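Local coordinates for oligopeptide ABC transporter, periplasmic oligopeptide-binding protein, putative (Thermotoga maritima MSB8, PDB 5IPW), which probably binds oligopeptides in the periplasm and hands them to an ABC transporter for uptake, at residues 203-208 / 218-223; 422-425 / 430-433; 456-461 / 466-471. All coordinates share one frame; numbering follows the deposited sequence.

Interaction 1 of 3, residues 203-208 / 218-223; sequences TPMEEI and NTWVDL
A Met-aromatic contact between M205 and W220 joins the first turns of two short helices, 205-209 and 220-227, far from the centre of the chain. CE of M205 reaches the pyrrole side of the indole, 3.7 Å from W220 CD1. The sulfur follows obliquely: M205 SD is 4.7 Å from the centroid of the five-membered ring, 36° off its normal. The methionine starts with CG anti to the backbone N (chi1 -167°), then bends at chi2 and chi3, which swings the thioether across to the tryptophan, and the two side chains cross at about a right angle. With W220 CG between the backbone N and the carbonyl carbon (chi1 68°), the indole lies back over its own helix, where V221 CG2 covers one face above the ring centre. One helical turn on from M205, I208 points at the second helix, and I208 CG2 packs 4.0 Å from W220 CB, at the root of the indole. L223 adds its CD2 branch, 3.8 Å from the carbonyl O of I208 and 4.2 Å from I208 CG2. P200, in the loop ahead of the first helix, touches M205, I208 and W220. The start of the second helix is fixed separately by a capping box: T219 OG1 accepts a weak bond from V221 N, while T219 N donates to D222 OD2 at 3.2 Å, meeting the carboxylate from above its plane. Across the helices the chemistry is wholly apolar and sulfur-aromatic, so shape and dispersion set the fit, whereas the capping bonds stay within the start of the second helix.

Interaction 2 of 3, residues 422-425 / 430-433; sequences LKWD and YRLL
R431 lies over one face of W424 and beside L422, its NE offset toward the rim of the indole. Its CG sits between the backbone N and the carbonyl carbon (chi1 52°), and a further bend at chi3 turns the chain end toward the tryptophan. R431 CZ comes to 4.0 Å from the centroid of the five-membered ring of W424, an off-centre cation-pi contact with the two planes inclined by 55°. On the way the aliphatic part runs along L422, with R431 CD 3.4 Å from L422 CB. R431 NH1 gives L422 O a weak bond of 2.8 Å, while its salt bridge goes to D418 of helix 410-420, and R431 NE bonds to I464 O. The backbones form a hairpin-like loop between helix 410-420 and strand 440-445 of this solute-binding fold, bridged once, at W424 and R431. D425 N donates to Y430 O at 3.0 Å, in the carbonyl plane, and L432 N donates weakly to K423 O at 3.0 Å. With a leucine in place of R431, the loss of the charge would probably leave D418 without its salt-bridge mate and the face of W424 without its cation. H428 stacks on W424 as well. L432, with CG anti to its carbonyl carbon, brings CD2 to 4.0 Å from D425 CB, while the D425 carboxylate turns back to bond E429 N through OD1.

Interaction 3 of 3, residues 456-461 / 466-471; sequences MVKEYW and VWVEIE
V466 meets W461 where helix 448-462 gives way to strand 467-472, the last step of a beta-alpha-beta crossover whose first strand is 440-445. Helix segment 456-461 and strand 467-471 run antiparallel at 174°, their axes 7.9 Å apart at the closest point. V466 N donates 2.9 Å to W461 O, tilted 32° from the carbonyl plane, and V466 CB packs 4.2 Å from W461 CB; its side chain also reaches L439 and F441. W467 turns its CB to the other side of the strand, where the ring stacks with Y430 and makes a cation-pi contact with R440. V468 returns to the helix and divides its two methyls. V468 CG1 comes in plane to the edge of the W461 indole, 3.7 Å from W461 CE3. V457 CG1 covers a face of that ring, and W461 NE1 bonds to L365 O. CG2 of V468 lies 3.8 Å from K458 CA. A water joins K458 O to V468 N, tying helix and strand backbones together. K458 itself leaves the helix with CG anti to the backbone N (chi1 -166°) and stays extended until a bend at chi4, sliding past V468 in the opposite direction. Its ammonium NZ gives V468 O a 2.8 Å bond nearly in line with the carbonyl. E469 then folds its carboxylate back, bent at chi2, to form a salt bridge with K458 NZ through weak bonds to both oxygens. The anti side of E469 OE2 also takes W467 NE1 at 2.8 Å, somewhat out of the carboxylate plane.

How the interactions relate
From the N terminus the chain first closes interaction 1, bringing together two neighbouring short helices across nine intervening residues. It then travels through more than 190 residues to the other side of the chain's centre, where interaction 2 closes a turn of four residues within the loop from helix 410-420 to strand 440-445. Interaction 3 follows after strand 440-445, folding helix 448-462 back against strand 467-472, an edge strand of its sheet. All three are in series; none nests or crosses. Interaction 1 stands alone, its nearest atoms about 59 Å from interaction 2 and about 44 Å from interaction 3. Interactions 2 and 3 are neighbours, joined where the Y430 ring packs on W467, tying loop to sheet edge.

Interaction 1 of 3, residues 203-208 / 218-223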
loop_
_atom_site.group_PDB
_atom_site.type_symbol
_atom_site.label_atom_id
_atom_site.label_comp_id
_atom_site.label_asym_id
_atom_site.label_seq_id
_atom_site.Cartn_x
_atom_site.Cartn_y
_atom_site.Cartn_z
ATOM N N THR A 203 -30.250 16.517 -14.018
ATOM C CA THR A 203 -31.091 17.535 -13.402
ATOM C C THR A 203 -30.957 18.851 -14.153
ATOM O O THR A 203 -29.852 19.226 -14.542
ATOM C CB THR A 203 -30.671 17.738 -11.944
ATOM O OG1 THR A 203 -30.667 16.468 -11.285
ATOM C CG2 THR A 203 -31.613 18.685 -11.214
ATOM N N PRO A 204 -32.082 19.556 -14.373
ATOM C CA PRO A 204 -31.984 20.896 -14.952
ATOM C C PRO A 204 -31.046 21.799 -14.149
ATOM O O PRO A 204 -31.157 21.880 -12.924
ATOM C CB PRO A 204 -33.421 21.437 -14.887
ATOM C CG PRO A 204 -34.309 20.272 -14.611
ATOM C CD PRO A 204 -33.470 19.061 -14.322
ATOM N N MET A 205 -30.144 22.479 -14.846
ATOM C CA MET A 205 -29.180 23.363 -14.204
ATOM C C MET A 205 -29.832 24.413 -13.306
ATOM O O MET A 205 -29.245 24.811 -12.306
ATOM C CB MET A 205 -28.308 24.051 -15.258
ATOM C CG MET A 205 -27.084 24.748 -14.688
ATOM S SD MET A 205 -25.978 23.629 -13.806
ATOM C CE MET A 205 -24.915 23.098 -15.147
ATOM N N GLU A 206 -31.034 24.863 -13.660
ATOM C CA GLU A 206 -31.764 25.838 -12.830
ATOM C C GLU A 206 -32.141 25.269 -11.468
ATOM O O GLU A 206 -32.152 25.990 -10.473
ATOM C CB GLU A 206 -33.016 26.406 -13.531
ATOM C CG GLU A 206 -33.861 25.414 -14.317
ATOM C CD GLU A 206 -33.542 25.425 -15.808
ATOM O OE1 GLU A 206 -32.989 24.420 -16.314
ATOM O OE2 GLU A 206 -33.832 26.447 -16.475
ATOM N N GLU A 207 -32.460 23.981 -11.426
ATOM C CA GLU A 207 -32.804 23.326 -10.168
ATOM C C GLU A 207 -31.574 23.136 -9.311
ATOM O O GLU A 207 -31.653 23.241 -8.085
ATOM C CB GLU A 207 -33.483 21.984 -10.427
ATOM C CG GLU A 207 -34.852 22.126 -11.063
ATOM C CD GLU A 207 -35.770 23.022 -10.249
ATOM O OE1 GLU A 207 -36.100 22.656 -9.096
ATOM O OE2 GLU A 207 -36.151 24.100 -10.761
ATOM N N ILE A 208 -30.446 22.860 -9.962
ATOM C CA ILE A 208 -29.168 22.722 -9.272
ATOM C C ILE A 208 -28.729 24.043 -8.642
ATOM O O ILE A 208 -28.281 24.064 -7.494
ATOM C CB ILE A 208 -28.065 22.189 -10.210
ATOM C CG1 ILE A 208 -28.370 20.737 -10.586
ATOM C CG2 ILE A 208 -26.692 22.276 -9.545
ATOM C CD1 ILE A 208 -27.449 20.152 -11.632
ATOM N N ASN A 218 -19.345 28.028 -5.503
ATOM C CA ASN A 218 -19.184 28.960 -6.624
ATOM C C ASN A 218 -19.598 28.350 -7.950
ATOM O O ASN A 218 -20.133 29.037 -8.811
ATOM C CB ASN A 218 -17.743 29.479 -6.711
ATOM C CG ASN A 218 -17.518 30.708 -5.845
ATOM O OD1 ASN A 218 -18.072 31.773 -6.116
ATOM N ND2 ASN A 218 -16.708 30.567 -4.795
ATOM N N THR A 219 -19.338 27.060 -8.110
ATOM C CA THR A 219 -19.776 26.320 -9.288
ATOM C C THR A 219 -20.601 25.121 -8.832
ATOM O O THR A 219 -20.735 24.874 -7.632
ATOM C CB THR A 219 -18.586 25.882 -10.173
ATOM O OG1 THR A 219 -19.037 24.952 -11.168
ATOM C CG2 THR A 219 -17.464 25.239 -9.351
ATOM N N TRP A 220 -21.190 24.405 -9.785
ATOM C CA TRP A 220 -22.007 23.227 -9.463
ATOM C C TRP A 220 -21.149 22.063 -9.023
ATOM O O TRP A 220 -21.596 21.218 -8.249
ATOM C CB TRP A 220 -22.924 22.837 -10.631
ATOM C CG TRP A 220 -22.230 22.306 -11.837
ATOM C CD1 TRP A 220 -21.902 22.998 -12.961
ATOM C CD2 TRP A 220 -21.802 20.954 -12.057
ATOM N NE1 TRP A 220 -21.287 22.167 -13.866
ATOM C CE2 TRP A 220 -21.213 20.906 -13.336
ATOM C CE3 TRP A 220 -21.855 19.782 -11.295
ATOM C CZ2 TRP A 220 -20.678 19.736 -13.870
ATOM C CZ3 TRP A 220 -21.322 18.617 -11.828
ATOM C CH2 TRP A 220 -20.741 18.603 -13.100
ATOM N N VAL A 221 -19.915 22.040 -9.509
ATOM C CA VAL A 221 -18.934 21.042 -9.096
ATOM C C VAL A 221 -18.676 21.140 -7.586
ATOM O O VAL A 221 -18.510 20.119 -6.916
ATOM C CB VAL A 221 -17.609 21.195 -9.884
ATOM C CG1 VAL A 221 -16.574 20.183 -9.421
ATOM C CG2 VAL A 221 -17.846 21.020 -11.377
ATOM N N ASP A 222 -18.666 22.361 -7.056
ATOM C CA ASP A 222 -18.415 22.582 -5.630
ATOM C C ASP A 222 -19.533 21.986 -4.793
ATOM O O ASP A 222 -19.280 21.391 -3.746
ATOM C CB ASP A 222 -18.298 24.074 -5.311
ATOM C CG ASP A 222 -17.109 24.735 -5.983
ATOM O OD1 ASP A 222 -16.153 24.032 -6.379
ATOM O OD2 ASP A 222 -17.143 25.979 -6.113
ATOM N N LEU A 223 -20.766 22.165 -5.258
ATOM C CA LEU A 223 -21.930 21.579 -4.605
ATOM C C LEU A 223 -21.868 20.056 -4.680
ATOM O O LEU A 223 -22.118 19.381 -3.685
ATOM C CB LEU A 223 -23.229 22.091 -5.239
ATOM C CG LEU A 223 -24.549 21.537 -4.679
ATOM C CD1 LEU A 223 -24.695 21.801 -3.187
ATOM C CD2 LEU A 223 -25.738 22.114 -5.437
#

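Interaction 2 of 3, residues 422-425 / 430-433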
loop_
_atom_site.group_PDB
_atom_site.type_symbol
_atom_site.label_atom_id
_atom_site.label_comp_id
_atom_site.label_asym_id
_atom_site.label_seq_id
_atom_site.Cartn_x
_atom_site.Cartn_y
_atom_site.Cartn_z
ATOM N N LEU A 422 41.846 -6.208 -8.037
ATOM C CA LEU A 422 42.004 -4.936 -7.352
ATOM C C LEU A 422 43.082 -5.092 -6.290
ATOM O O LEU A 422 42.814 -5.502 -5.165
ATOM C CB LEU A 422 40.675 -4.476 -6.746
ATOM C CG LEU A 422 39.501 -4.378 -7.735
ATOM C CD1 LEU A 422 38.243 -3.924 -7.013
ATOM C CD2 LEU A 422 39.811 -3.462 -8.913
ATOM N N LYS A 423 44.308 -4.764 -6.672
ATOM C CA LYS A 423 45.477 -4.967 -5.824
ATOM C C LYS A 423 45.533 -3.921 -4.720
ATOM O O LYS A 423 45.237 -2.753 -4.957
ATOM C CB LYS A 423 46.748 -4.877 -6.670
ATOM C CG LYS A 423 46.804 -5.860 -7.838
ATOM C CD LYS A 423 47.630 -5.331 -9.004
ATOM C CE LYS A 423 49.119 -5.313 -8.683
ATOM N NZ LYS A 423 49.927 -4.833 -9.837
ATOM N N TRP A 424 45.918 -4.337 -3.515
ATOM C CA TRP A 424 46.136 -3.392 -2.418
ATOM C C TRP A 424 47.282 -2.455 -2.778
ATOM O O TRP A 424 48.162 -2.811 -3.566
ATOM C CB TRP A 424 46.470 -4.115 -1.104
ATOM C CG TRP A 424 45.289 -4.702 -0.384
ATOM C CD1 TRP A 424 44.793 -5.965 -0.523
ATOM C CD2 TRP A 424 44.469 -4.053 0.604
ATOM N NE1 TRP A 424 43.714 -6.142 0.308
ATOM C CE2 TRP A 424 43.492 -4.985 1.010
ATOM C CE3 TRP A 424 44.461 -2.774 1.179
ATOM C CZ2 TRP A 424 42.518 -4.682 1.967
ATOM C CZ3 TRP A 424 43.490 -2.474 2.131
ATOM C CH2 TRP A 424 42.534 -3.425 2.514
ATOM N N ASP A 425 47.270 -1.258 -2.202
ATOM C CA ASP A 425 48.349 -0.307 -2.429
ATOM C C ASP A 425 49.558 -0.713 -1.586
ATOM O O ASP A 425 49.528 -1.742 -0.906
ATOM C CB ASP A 425 47.885 1.135 -2.151
ATOM C CG ASP A 425 47.746 1.454 -0.667
ATOM O OD1 ASP A 425 48.256 0.695 0.180
ATOM O OD2 ASP A 425 47.126 2.491 -0.348
ATOM N N TYR A 430 44.210 1.228 1.197
ATOM C CA TYR A 430 43.130 1.031 0.235
ATOM C C TYR A 430 43.710 0.301 -0.957
ATOM O O TYR A 430 44.925 0.228 -1.107
ATOM C CB TYR A 430 42.540 2.369 -0.210
ATOM C CG TYR A 430 41.918 3.176 0.910
ATOM C CD1 TYR A 430 40.747 2.753 1.536
ATOM C CD2 TYR A 430 42.493 4.371 1.338
ATOM C CE1 TYR A 430 40.171 3.493 2.561
ATOM C CE2 TYR A 430 41.924 5.119 2.360
ATOM C CZ TYR A 430 40.765 4.676 2.968
ATOM O OH TYR A 430 40.204 5.420 3.979
ATOM N N ARG A 431 42.850 -0.242 -1.806
ATOM C CA ARG A 431 43.331 -0.881 -3.028
ATOM C C ARG A 431 43.245 0.083 -4.217
ATOM O O ARG A 431 43.000 1.281 -4.023
ATOM C CB ARG A 431 42.659 -2.244 -3.269
ATOM C CG ARG A 431 41.149 -2.304 -3.226
ATOM C CD ARG A 431 40.708 -3.756 -3.376
ATOM N NE ARG A 431 40.820 -4.521 -2.128
ATOM C CZ ARG A 431 41.076 -5.831 -2.041
ATOM N NH1 ARG A 431 41.281 -6.577 -3.128
ATOM N NH2 ARG A 431 41.137 -6.407 -0.846
ATOM N N LEU A 432 43.494 -0.420 -5.428
ATOM C CA LEU A 432 43.708 0.438 -6.590
ATOM C C LEU A 432 42.978 -0.062 -7.831
ATOM O O LEU A 432 42.781 -1.266 -8.010
ATOM C CB LEU A 432 45.206 0.524 -6.910
ATOM C CG LEU A 432 46.180 0.946 -5.804
ATOM C CD1 LEU A 432 47.606 0.705 -6.269
ATOM C CD2 LEU A 432 45.994 2.400 -5.384
ATOM N N LEU A 433 42.609 0.879 -8.699
ATOM C CA LEU A 433 41.957 0.557 -9.965
ATOM C C LEU A 433 43.020 0.097 -10.970
ATOM O O LEU A 433 44.208 0.326 -10.749
ATOM C CB LEU A 433 41.214 1.787 -10.507
ATOM C CG LEU A 433 40.200 2.481 -9.591
ATOM C CD1 LEU A 433 39.700 3.764 -10.233
ATOM C CD2 LEU A 433 39.034 1.563 -9.267
#

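Interaction 3 of 3, residues 456-461 / 466-471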
loop_
_atom_site.group_PDB
_atom_site.type_symbol
_atom_site.label_atom_id
_atom_site.label_comp_id
_atom_site.label_asym_id
_atom_site.label_seq_id
_atom_site.Cartn_x
_atom_site.Cartn_y
_atom_site.Cartn_z
ATOM N N MET A 456 28.881 5.009 8.804
ATOM C CA MET A 456 29.335 3.794 9.465
ATOM C C MET A 456 29.866 2.793 8.455
ATOM O O MET A 456 30.801 2.060 8.752
ATOM C CB MET A 456 28.208 3.160 10.273
ATOM C CG MET A 456 27.737 4.016 11.440
ATOM S SD MET A 456 26.236 3.394 12.225
ATOM C CE MET A 456 26.604 1.645 12.295
ATOM N N VAL A 457 29.265 2.763 7.269
ATOM C CA VAL A 457 29.705 1.868 6.182
ATOM C C VAL A 457 31.068 2.300 5.618
ATOM O O VAL A 457 31.797 1.483 5.046
ATOM C CB VAL A 457 28.656 1.793 5.041
ATOM C CG1 VAL A 457 29.132 0.896 3.900
ATOM C CG2 VAL A 457 27.322 1.281 5.576
ATOM N N LYS A 458 31.390 3.584 5.776
ATOM C CA LYS A 458 32.730 4.102 5.504
ATOM C C LYS A 458 33.775 3.202 6.163
ATOM O O LYS A 458 34.689 2.715 5.497
ATOM C CB LYS A 458 32.857 5.537 6.032
ATOM C CG LYS A 458 34.070 6.308 5.539
ATOM C CD LYS A 458 33.975 7.776 5.934
ATOM C CE LYS A 458 35.335 8.459 5.928
ATOM N NZ LYS A 458 36.082 8.247 4.656
ATOM N N GLU A 459 33.611 2.967 7.463
ATOM C CA GLU A 459 34.497 2.070 8.209
ATOM C C GLU A 459 34.482 0.646 7.675
ATOM O O GLU A 459 35.532 0.057 7.464
ATOM C CB GLU A 459 34.132 2.046 9.697
ATOM C CG GLU A 459 34.693 3.209 10.496
ATOM C CD GLU A 459 36.209 3.182 10.590
ATOM O OE1 GLU A 459 36.779 2.125 10.948
ATOM O OE2 GLU A 459 36.832 4.228 10.307
ATOM N N TYR A 460 33.300 0.086 7.453
ATOM C CA TYR A 460 33.208 -1.333 7.089
ATOM C C TYR A 460 33.867 -1.596 5.742
ATOM O O TYR A 460 34.454 -2.658 5.530
ATOM C CB TYR A 460 31.754 -1.835 7.072
ATOM C CG TYR A 460 30.933 -1.516 8.311
ATOM C CD1 TYR A 460 31.545 -1.221 9.536
ATOM C CD2 TYR A 460 29.544 -1.523 8.262
ATOM C CE1 TYR A 460 30.796 -0.926 10.661
ATOM C CE2 TYR A 460 28.788 -1.237 9.388
ATOM C CZ TYR A 460 29.421 -0.938 10.581
ATOM O OH TYR A 460 28.688 -0.647 11.701
ATOM N N TRP A 461 33.769 -0.617 4.846
ATOM C CA TRP A 461 34.339 -0.730 3.505
ATOM C C TRP A 461 35.842 -0.404 3.456
ATOM O O TRP A 461 36.554 -0.883 2.570
ATOM C CB TRP A 461 33.546 0.136 2.512
ATOM C CG TRP A 461 32.218 -0.469 2.092
ATOM C CD1 TRP A 461 31.741 -1.715 2.399
ATOM C CD2 TRP A 461 31.229 0.132 1.246
ATOM N NE1 TRP A 461 30.516 -1.915 1.815
ATOM C CE2 TRP A 461 30.177 -0.796 1.103
ATOM C CE3 TRP A 461 31.128 1.369 0.600
ATOM C CZ2 TRP A 461 29.042 -0.529 0.340
ATOM C CZ3 TRP A 461 29.995 1.635 -0.157
ATOM C CH2 TRP A 461 28.968 0.690 -0.279
ATOM N N VAL A 466 38.148 -0.289 0.267
ATOM C CA VAL A 466 37.323 0.546 -0.584
ATOM C C VAL A 466 37.120 1.894 0.092
ATOM O O VAL A 466 36.522 1.978 1.164
ATOM C CB VAL A 466 35.971 -0.114 -0.888
ATOM C CG1 VAL A 466 35.032 0.877 -1.561
ATOM C CG2 VAL A 466 36.160 -1.352 -1.762
ATOM N N TRP A 467 37.624 2.944 -0.551
ATOM C CA TRP A 467 37.597 4.297 -0.002
ATOM C C TRP A 467 36.304 5.000 -0.405
ATOM O O TRP A 467 36.009 5.128 -1.591
ATOM C CB TRP A 467 38.792 5.092 -0.535
ATOM C CG TRP A 467 39.042 6.415 0.137
ATOM C CD1 TRP A 467 38.242 7.055 1.048
ATOM C CD2 TRP A 467 40.163 7.279 -0.080
ATOM N NE1 TRP A 467 38.808 8.249 1.421
ATOM C CE2 TRP A 467 39.985 8.412 0.741
ATOM C CE3 TRP A 467 41.306 7.198 -0.885
ATOM C CZ2 TRP A 467 40.909 9.460 0.780
ATOM C CZ3 TRP A 467 42.223 8.240 -0.846
ATOM C CH2 TRP A 467 42.019 9.356 -0.020
ATOM N N VAL A 468 35.532 5.459 0.577
ATOM C CA VAL A 468 34.363 6.272 0.279
ATOM C C VAL A 468 34.305 7.515 1.146
ATOM O O VAL A 468 34.838 7.539 2.257
ATOM C CB VAL A 468 33.045 5.481 0.424
ATOM C CG1 VAL A 468 33.010 4.323 -0.565
ATOM C CG2 VAL A 468 32.851 4.987 1.853
ATOM N N GLU A 469 33.678 8.551 0.594
ATOM C CA GLU A 469 33.282 9.738 1.341
ATOM C C GLU A 469 31.781 9.917 1.169
ATOM O O GLU A 469 31.167 9.308 0.288
ATOM C CB GLU A 469 34.001 10.988 0.833
ATOM C CG GLU A 469 35.519 10.924 0.906
ATOM C CD GLU A 469 36.059 10.780 2.320
ATOM O OE1 GLU A 469 35.351 11.132 3.291
ATOM O OE2 GLU A 469 37.210 10.314 2.454
ATOM N N ILE A 470 31.202 10.761 2.012
ATOM C CA ILE A 470 29.763 10.931 2.073
ATOM C C ILE A 470 29.419 12.386 1.811
ATOM O O ILE A 470 29.822 13.264 2.574
ATOM C CB ILE A 470 29.230 10.534 3.469
ATOM C CG1 ILE A 470 29.621 9.090 3.824
ATOM C CG2 ILE A 470 27.722 10.727 3.553
ATOM C CD1 ILE A 470 29.161 8.034 2.840
ATOM N N GLU A 471 28.684 12.648 0.732
ATOM C CA GLU A 471 28.167 13.992 0.493
ATOM C C GLU A 471 26.663 14.003 0.734
ATOM O O GLU A 471 25.926 13.152 0.232
ATOM C CB GLU A 471 28.542 14.532 -0.904
ATOM C CG GLU A 471 27.914 13.836 -2.111
ATOM C CD GLU A 471 28.293 14.485 -3.446
ATOM O OE1 GLU A 471 27.729 14.080 -4.483
ATOM O OE2 GLU A 471 29.144 15.402 -3.470
HETATM O O HOH W 1 36.045 3.556 2.968
#